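Local coordinates for Glyco_hydro_cc domain-containing protein (Blastomyces gilchristii, PDB 6UB0) that probably hydrolyses curdlan as an exo-acting beta-1,3-glucanase of glycoside hydrolase family 128, and holds laminaribiose at its -2 and -1 subsites, at residues 192-197 with 225-230. Numbering follows the deposited sequence.
Sequences EVLPWL and KAYKTI
On the outer helical layer of the TIM-barrel, Leu194 of helix 183-199 packs against Tyr227 of helix 222-229 and Ile230, the C-terminal residue that follows it, a contact made by apolar side chains, with no hydrogen bond across it, in which a single leucine does the reaching. With CG anti to its carbonyl carbon (chi1 -76°), Leu194 sends CD1 toward the end of the other helix. CD1 lies 3.8 Å from Ile230 CB, while Leu194 CB is 3.9 Å from Ile230 CG2, the two side chains crossing at about a right angle. The same CD1 meets the Tyr227 ring obliquely, 4.2 Å from its CD1 atom. Ile230 N donates to Ala226 O (3.0 Å), so helical hydrogen bonding runs to the C-terminal residue, and its carboxylate oxygen O accepts a hydrogen bond from Arg5. The Tyr227 hydroxyl is hydrogen-bonded to Gly6 O and Ser208 N, tying the ring to strands 5-8 and 203-208. About one turn earlier in helix 183-199, Leu190 and Lys191 also touch Ile230, and on the barrel side Leu194 rests on Phe177 of strand 172-180 and Tyr206 of strand 203-208.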
ATOM      1  N   GLU A 192     -11.475  15.529   2.170  1.00 45.04           N
ATOM      2  CA  GLU A 192     -12.340  14.997   1.085  1.00 49.02           C
ATOM      3  C   GLU A 192     -12.160  13.470   0.968  1.00 47.60           C
ATOM      4  O   GLU A 192     -13.180  12.725   0.984  1.00 47.94           O
ATOM      5  CB  GLU A 192     -11.990  15.754  -0.208  1.00 52.96           C
ATOM      6  CG  GLU A 192     -12.677  15.264  -1.478  1.00 55.93           C
ATOM      7  CD  GLU A 192     -14.177  15.451  -1.581  1.00 59.23           C
ATOM      8  OE1 GLU A 192     -14.690  16.452  -1.044  1.00 65.79           O
ATOM      9  OE2 GLU A 192     -14.824  14.601  -2.224  1.00 61.23           O
ATOM     10  N   VAL A 193     -10.917  12.988   0.910  1.00 44.48           N
ATOM     11  CA  VAL A 193     -10.634  11.561   0.549  1.00 42.49           C
ATOM     12  C   VAL A 193     -10.778  10.634   1.778  1.00 39.84           C
ATOM     13  O   VAL A 193     -11.260   9.485   1.617  1.00 38.18           O
ATOM     14  CB  VAL A 193      -9.268  11.467  -0.158  1.00 41.82           C
ATOM     15  CG1 VAL A 193      -9.170  12.528  -1.252  1.00 41.75           C
ATOM     16  CG2 VAL A 193      -8.077  11.586   0.791  1.00 41.41           C
ATOM     17  N   LEU A 194     -10.436  11.071   2.995  1.00 36.83           N
ATOM     18  CA  LEU A 194     -10.448  10.103   4.137  1.00 36.93           C
ATOM     19  C   LEU A 194     -11.851   9.527   4.390  1.00 37.61           C
ATOM     20  O   LEU A 194     -12.029   8.310   4.527  1.00 36.87           O
ATOM     21  CB  LEU A 194      -9.846  10.741   5.394  1.00 34.44           C
ATOM     22  CG  LEU A 194      -8.321  10.864   5.417  1.00 33.29           C
ATOM     23  CD1 LEU A 194      -7.786  11.378   6.744  1.00 32.63           C
ATOM     24  CD2 LEU A 194      -7.657   9.527   5.073  1.00 31.15           C
ATOM     25  N   PRO A 195     -12.913  10.354   4.447  1.00 40.16           N
ATOM     26  CA  PRO A 195     -14.264   9.812   4.601  1.00 40.52           C
ATOM     27  C   PRO A 195     -14.638   8.882   3.425  1.00 39.45           C
ATOM     28  O   PRO A 195     -15.154   7.799   3.650  1.00 41.10           O
ATOM     29  CB  PRO A 195     -15.163  11.057   4.650  1.00 41.82           C
ATOM     30  CG  PRO A 195     -14.237  12.240   4.885  1.00 42.15           C
ATOM     31  CD  PRO A 195     -12.885  11.820   4.339  1.00 40.46           C
ATOM     32  N   TRP A 196     -14.304   9.290   2.207  1.00 39.31           N
ATOM     33  CA  TRP A 196     -14.623   8.567   0.948  1.00 39.57           C
ATOM     34  C   TRP A 196     -13.950   7.184   0.964  1.00 38.98           C
ATOM     35  O   TRP A 196     -14.622   6.120   0.690  1.00 39.48           O
ATOM     36  CB  TRP A 196     -14.161   9.424  -0.244  1.00 40.84           C
ATOM     37  CG  TRP A 196     -14.567   8.850  -1.560  1.00 42.20           C
ATOM     38  CD1 TRP A 196     -15.793   8.971  -2.138  1.00 44.64           C
ATOM     39  CD2 TRP A 196     -13.784   8.013  -2.429  1.00 41.68           C
ATOM     40  NE1 TRP A 196     -15.832   8.259  -3.307  1.00 45.69           N
ATOM     41  CE2 TRP A 196     -14.611   7.677  -3.521  1.00 42.83           C
ATOM     42  CE3 TRP A 196     -12.473   7.524  -2.400  1.00 38.33           C
ATOM     43  CZ2 TRP A 196     -14.171   6.878  -4.570  1.00 42.71           C
ATOM     44  CZ3 TRP A 196     -12.048   6.719  -3.427  1.00 38.58           C
ATOM     45  CH2 TRP A 196     -12.885   6.410  -4.503  1.00 40.49           C
ATOM     46  N   LEU A 197     -12.667   7.183   1.329  1.00 35.85           N
ATOM     47  CA  LEU A 197     -11.890   5.918   1.461  1.00 35.03           C
ATOM     48  C   LEU A 197     -12.545   5.088   2.562  1.00 35.39           C
ATOM     49  O   LEU A 197     -12.697   3.869   2.371  1.00 35.51           O
ATOM     50  CB  LEU A 197     -10.408   6.241   1.723  1.00 32.65           C
ATOM     51  CG  LEU A 197      -9.682   6.896   0.548  1.00 33.28           C
ATOM     52  CD1 LEU A 197      -8.416   7.624   0.979  1.00 33.18           C
ATOM     53  CD2 LEU A 197      -9.349   5.850  -0.514  1.00 32.00           C
ATOM     54  N   LYS A 225      -1.636  15.888  12.175  1.00 35.50           N
ATOM     55  CA  LYS A 225      -2.844  15.989  13.038  1.00 34.99           C
ATOM     56  C   LYS A 225      -4.112  15.628  12.275  1.00 32.22           C
ATOM     57  O   LYS A 225      -4.963  14.937  12.840  1.00 30.46           O
ATOM     58  CB  LYS A 225      -3.056  17.418  13.528  1.00 39.45           C
ATOM     59  CG  LYS A 225      -2.177  17.866  14.679  1.00 42.77           C
ATOM     60  CD  LYS A 225      -2.255  19.377  14.875  1.00 45.79           C
ATOM     61  CE  LYS A 225      -1.635  19.854  16.171  1.00 48.41           C
ATOM     62  NZ  LYS A 225      -2.239  21.131  16.634  1.00 50.53           N
ATOM     63  N   ALA A 226      -4.270  16.132  11.057  1.00 33.01           N
ATOM     64  CA  ALA A 226      -5.448  15.856  10.210  1.00 32.86           C
ATOM     65  C   ALA A 226      -5.553  14.344   9.952  1.00 32.73           C
ATOM     66  O   ALA A 226      -6.678  13.774  10.001  1.00 35.70           O
ATOM     67  CB  ALA A 226      -5.335  16.611   8.914  1.00 34.08           C
ATOM     68  N   TYR A 227      -4.437  13.718   9.566  1.00 32.04           N
ATOM     69  CA  TYR A 227      -4.422  12.283   9.228  1.00 29.39           C
ATOM     70  C   TYR A 227      -4.806  11.496  10.491  1.00 29.42           C
ATOM     71  O   TYR A 227      -5.510  10.504  10.363  1.00 32.17           O
ATOM     72  CB  TYR A 227      -3.060  11.857   8.686  1.00 27.15           C
ATOM     73  CG  TYR A 227      -3.011  10.433   8.192  1.00 26.21           C
ATOM     74  CD1 TYR A 227      -3.889   9.997   7.222  1.00 24.82           C
ATOM     75  CD2 TYR A 227      -1.985   9.587   8.555  1.00 24.42           C
ATOM     76  CE1 TYR A 227      -3.854   8.704   6.733  1.00 24.56           C
ATOM     77  CE2 TYR A 227      -1.911   8.296   8.051  1.00 25.12           C
ATOM     78  CZ  TYR A 227      -2.820   7.860   7.100  1.00 21.93           C
ATOM     79  OH  TYR A 227      -2.809   6.578   6.608  1.00 20.84           O
ATOM     80  N   LYS A 228      -4.463  12.005  11.672  1.00 29.98           N
ATOM     81  CA  LYS A 228      -4.681  11.328  12.993  1.00 32.48           C
ATOM     82  C   LYS A 228      -6.130  11.425  13.479  1.00 33.19           C
ATOM     83  O   LYS A 228      -6.507  10.529  14.261  1.00 36.37           O
ATOM     84  CB  LYS A 228      -3.768  11.955  14.051  1.00 32.06           C
ATOM     85  CG  LYS A 228      -3.689  11.210  15.376  1.00 33.66           C
ATOM     86  CD  LYS A 228      -2.564  11.750  16.207  1.00 35.38           C
ATOM     87  CE  LYS A 228      -2.229  10.914  17.413  1.00 37.68           C
ATOM     88  NZ  LYS A 228      -1.343  11.698  18.303  1.00 40.28           N
ATOM     89  N   THR A 229      -6.882  12.473  13.088  1.00 35.42           N
ATOM     90  CA  THR A 229      -8.156  12.893  13.732  1.00 38.51           C
ATOM     91  C   THR A 229      -9.346  12.809  12.773  1.00 39.03           C
ATOM     92  O   THR A 229     -10.442  12.768  13.271  1.00 41.68           O
ATOM     93  CB  THR A 229      -8.106  14.344  14.233  1.00 39.72           C
ATOM     94  OG1 THR A 229      -8.003  15.168  13.079  1.00 37.79           O
ATOM     95  CG2 THR A 229      -6.967  14.656  15.174  1.00 38.97           C
ATOM     96  N   ILE A 230      -9.155  12.825  11.451  1.00 39.82           N
ATOM     97  CA  ILE A 230     -10.304  13.027  10.539  1.00 39.81           C
ATOM     98  C   ILE A 230     -11.113  11.728  10.510  1.00 41.14           C
ATOM     99  O   ILE A 230     -10.630  10.581  10.637  1.00 38.44           O
ATOM    100  CB  ILE A 230      -9.841  13.502   9.160  1.00 40.01           C
ATOM    101  CG1 ILE A 230      -9.383  14.958   9.231  1.00 40.66           C
ATOM    102  CG2 ILE A 230     -10.934  13.270   8.143  1.00 41.72           C
ATOM    103  CD1 ILE A 230      -8.697  15.451   8.000  1.00 42.51           C
ATOM    104  OXT ILE A 230     -12.328  11.841  10.360  1.00 41.75           O
TER